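Local coordinates for protein tRNA (guanine(26)-N(2))-dimethyltransferase (Pyrococcus horikoshii, PDB 2DUL) that probably dimethylates the N2 atom of guanine 26 in a number of tRNAs, using S-adenosyl-L-methionine as the methyl donor, at residues K103-L108 with N122-E127. Numbering follows the deposited sequence.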
ATOM      1  N   LYS A 103      22.156 -12.781 -22.331  1.00 36.10           N
ATOM      2  CA  LYS A 103      21.425 -11.631 -22.857  1.00 35.54           C
ATOM      3  C   LYS A 103      20.564 -10.848 -21.863  1.00 33.39           C
ATOM      4  O   LYS A 103      19.344 -10.767 -22.015  1.00 33.65           O
ATOM      5  CB  LYS A 103      20.562 -12.069 -24.044  1.00 37.69           C
ATOM      6  CG  LYS A 103      21.360 -12.454 -25.285  1.00 40.35           C
ATOM      7  CD  LYS A 103      20.446 -12.958 -26.394  1.00 42.75           C
ATOM      8  CE  LYS A 103      21.229 -13.264 -27.666  1.00 45.65           C
ATOM      9  NZ  LYS A 103      22.328 -14.247 -27.436  1.00 47.77           N
ATOM     10  N   GLY A 104      21.202 -10.264 -20.856  1.00 30.44           N
ATOM     11  CA  GLY A 104      20.473  -9.471 -19.884  1.00 29.80           C
ATOM     12  C   GLY A 104      19.555 -10.226 -18.943  1.00 28.58           C
ATOM     13  O   GLY A 104      18.637  -9.636 -18.371  1.00 27.83           O
ATOM     14  N   ARG A 105      19.796 -11.524 -18.776  1.00 26.69           N
ATOM     15  CA  ARG A 105      18.989 -12.343 -17.878  1.00 26.29           C
ATOM     16  C   ARG A 105      19.853 -13.436 -17.239  1.00 24.73           C
ATOM     17  O   ARG A 105      20.548 -14.177 -17.934  1.00 25.38           O
ATOM     18  CB  ARG A 105      17.819 -12.959 -18.651  1.00 28.71           C
ATOM     19  CG  ARG A 105      16.974 -13.935 -17.859  1.00 32.84           C
ATOM     20  CD  ARG A 105      15.697 -14.269 -18.616  1.00 36.28           C
ATOM     21  NE  ARG A 105      14.741 -13.163 -18.578  1.00 38.90           N
ATOM     22  CZ  ARG A 105      13.799 -12.952 -19.492  1.00 41.23           C
ATOM     23  NH1 ARG A 105      12.972 -11.922 -19.368  1.00 39.99           N
ATOM     24  NH2 ARG A 105      13.696 -13.757 -20.542  1.00 44.07           N
ATOM     25  N   ALA A 106      19.821 -13.518 -15.912  1.00 22.75           N
ATOM     26  CA  ALA A 106      20.608 -14.511 -15.179  1.00 22.16           C
ATOM     27  C   ALA A 106      19.665 -15.328 -14.312  1.00 22.38           C
ATOM     28  O   ALA A 106      18.861 -14.773 -13.570  1.00 22.93           O
ATOM     29  CB  ALA A 106      21.660 -13.817 -14.316  1.00 22.84           C
ATOM     30  N   ILE A 107      19.781 -16.649 -14.393  1.00 21.68           N
ATOM     31  CA  ILE A 107      18.891 -17.527 -13.655  1.00 21.72           C
ATOM     32  C   ILE A 107      19.602 -18.550 -12.780  1.00 22.12           C
ATOM     33  O   ILE A 107      20.539 -19.213 -13.224  1.00 21.99           O
ATOM     34  CB  ILE A 107      17.970 -18.272 -14.641  1.00 22.81           C
ATOM     35  CG1 ILE A 107      17.251 -17.253 -15.529  1.00 24.61           C
ATOM     36  CG2 ILE A 107      16.969 -19.136 -13.878  1.00 21.68           C
ATOM     37  CD1 ILE A 107      16.440 -17.867 -16.650  1.00 27.58           C
ATOM     38  N   LEU A 108      19.148 -18.669 -11.536  1.00 22.42           N
ATOM     39  CA  LEU A 108      19.715 -19.625 -10.586  1.00 22.98           C
ATOM     40  C   LEU A 108      18.617 -20.623 -10.238  1.00 22.10           C
ATOM     41  O   LEU A 108      17.577 -20.242  -9.709  1.00 21.90           O
ATOM     42  CB  LEU A 108      20.182 -18.903  -9.321  1.00 23.39           C
ATOM     43  CG  LEU A 108      20.785 -19.752  -8.191  1.00 27.63           C
ATOM     44  CD1 LEU A 108      22.079 -20.424  -8.645  1.00 26.57           C
ATOM     45  CD2 LEU A 108      21.062 -18.852  -6.995  1.00 27.64           C
ATOM     46  N   ASN A 122       7.821  -2.518 -17.666  1.00 20.36           N
ATOM     47  CA  ASN A 122       6.666  -2.698 -18.543  1.00 21.29           C
ATOM     48  C   ASN A 122       6.928  -3.759 -19.609  1.00 22.23           C
ATOM     49  O   ASN A 122       6.024  -4.511 -19.982  1.00 21.39           O
ATOM     50  CB  ASN A 122       6.276  -1.379 -19.227  1.00 20.45           C
ATOM     51  CG  ASN A 122       5.339  -0.531 -18.376  1.00 23.03           C
ATOM     52  OD1 ASN A 122       4.466  -1.054 -17.680  1.00 21.40           O
ATOM     53  ND2 ASN A 122       5.504   0.790 -18.446  1.00 19.25           N
ATOM     54  N   ARG A 123       8.162  -3.826 -20.101  1.00 22.68           N
ATOM     55  CA  ARG A 123       8.496  -4.814 -21.119  1.00 22.95           C
ATOM     56  C   ARG A 123       8.512  -6.208 -20.500  1.00 22.07           C
ATOM     57  O   ARG A 123       7.969  -7.155 -21.074  1.00 20.38           O
ATOM     58  CB  ARG A 123       9.849  -4.494 -21.759  1.00 26.11           C
ATOM     59  CG  ARG A 123      10.206  -5.398 -22.935  1.00 32.82           C
ATOM     60  CD  ARG A 123      11.366  -4.811 -23.728  1.00 39.93           C
ATOM     61  NE  ARG A 123      11.804  -5.676 -24.823  1.00 46.18           N
ATOM     62  CZ  ARG A 123      12.533  -6.778 -24.668  1.00 48.17           C
ATOM     63  NH1 ARG A 123      12.911  -7.158 -23.456  1.00 50.33           N
ATOM     64  NH2 ARG A 123      12.885  -7.500 -25.724  1.00 49.02           N
ATOM     65  N   LEU A 124       9.122  -6.334 -19.324  1.00 19.48           N
ATOM     66  CA  LEU A 124       9.162  -7.632 -18.655  1.00 19.65           C
ATOM     67  C   LEU A 124       7.750  -8.136 -18.326  1.00 17.94           C
ATOM     68  O   LEU A 124       7.415  -9.288 -18.608  1.00 17.66           O
ATOM     69  CB  LEU A 124       9.992  -7.558 -17.366  1.00 20.50           C
ATOM     70  CG  LEU A 124      10.031  -8.847 -16.533  1.00 23.48           C
ATOM     71  CD1 LEU A 124      10.537 -10.015 -17.375  1.00 24.44           C
ATOM     72  CD2 LEU A 124      10.922  -8.635 -15.330  1.00 25.69           C
ATOM     73  N   MET A 125       6.919  -7.279 -17.740  1.00 17.17           N
ATOM     74  CA  MET A 125       5.560  -7.687 -17.387  1.00 17.73           C
ATOM     75  C   MET A 125       4.701  -8.012 -18.610  1.00 18.20           C
ATOM     76  O   MET A 125       3.821  -8.878 -18.544  1.00 17.84           O
ATOM     77  CB  MET A 125       4.892  -6.614 -16.515  1.00 17.30           C
ATOM     78  CG  MET A 125       5.550  -6.478 -15.139  1.00 18.27           C
ATOM     79  SD  MET A 125       4.635  -5.424 -14.002  1.00 18.10           S
ATOM     80  CE  MET A 125       4.893  -3.782 -14.757  1.00 16.98           C
ATOM     81  N   ALA A 126       4.959  -7.333 -19.726  1.00 18.34           N
ATOM     82  CA  ALA A 126       4.216  -7.596 -20.959  1.00 19.42           C
ATOM     83  C   ALA A 126       4.595  -8.978 -21.489  1.00 22.18           C
ATOM     84  O   ALA A 126       3.780  -9.666 -22.114  1.00 23.85           O
ATOM     85  CB  ALA A 126       4.529  -6.531 -22.004  1.00 19.94           C
ATOM     86  N   GLU A 127       5.840  -9.378 -21.245  1.00 22.58           N
ATOM     87  CA  GLU A 127       6.326 -10.683 -21.683  1.00 26.34           C
ATOM     88  C   GLU A 127       5.754 -11.805 -20.806  1.00 25.60           C
ATOM     89  O   GLU A 127       5.554 -12.926 -21.274  1.00 26.29           O
ATOM     90  CB  GLU A 127       7.860 -10.720 -21.636  1.00 29.53           C
ATOM     91  CG  GLU A 127       8.527  -9.659 -22.507  1.00 39.00           C
ATOM     92  CD  GLU A 127      10.045  -9.759 -22.523  1.00 43.06           C
ATOM     93  OE1 GLU A 127      10.664  -9.789 -21.437  1.00 46.07           O
ATOM     94  OE2 GLU A 127      10.623  -9.798 -23.632  1.00 47.09           O
TER
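R105 reaches from a sheet strand to E127 and L124 on a helix of the class I-like SAM-dependent methyltransferase fold. Strand 105-109 is paired antiparallel with strand 113-118, which runs on into helix 121-127. The backbones stay well apart, with R105 CA 10.9 Å from L124 CA. R105 is the one residue of 103-108 that meets the helix, where the side chains of L124 and E127 come to meet it. Its CB points toward the helix. CG lies anti to the backbone N (chi1 175°), and the chain runs out straight before it bends at chi3 (-74°).

One terminal nitrogen does the touching. R105 NH1 lies 3.8 Å from E127 OE1, a long salt bridge. OE1 sits at the edge of the guanidinium, near its plane, but the carboxylate is turned 52° against that plane. With one long approach and the planes tilted, this is a pairing of charges and not a two-pronged one. The R105 and E127 side chains run antiparallel. NH1 also makes a weak hydrogen bond to N117 OD1 on strand 113-118.

L124 brings in the apolar part. Its CD1 methyl is 3.7 Å from R105 NH1 and meets the guanidinium obliquely. The L124 and R105 side chains also share W75 of strand 73-78 as a neighbour. L124 is buried and precedes E127 by about one turn of the helix. It is close in sequence to D120 and A121, which are predicted to bind S-adenosyl-L-methionine.

E127 joins both arginines in one salt-bridge network. R123, one turn earlier, has a second acidic partner in D119. R105 NH1 and R123 NH1 remain 6.3 Å apart, and the carboxylate probably eases their like charges. E127 OE2 lies above one face of the R123 guanidinium, offset toward its rim, 3.5 Å from R123 NH1, with no N-H pointing at it.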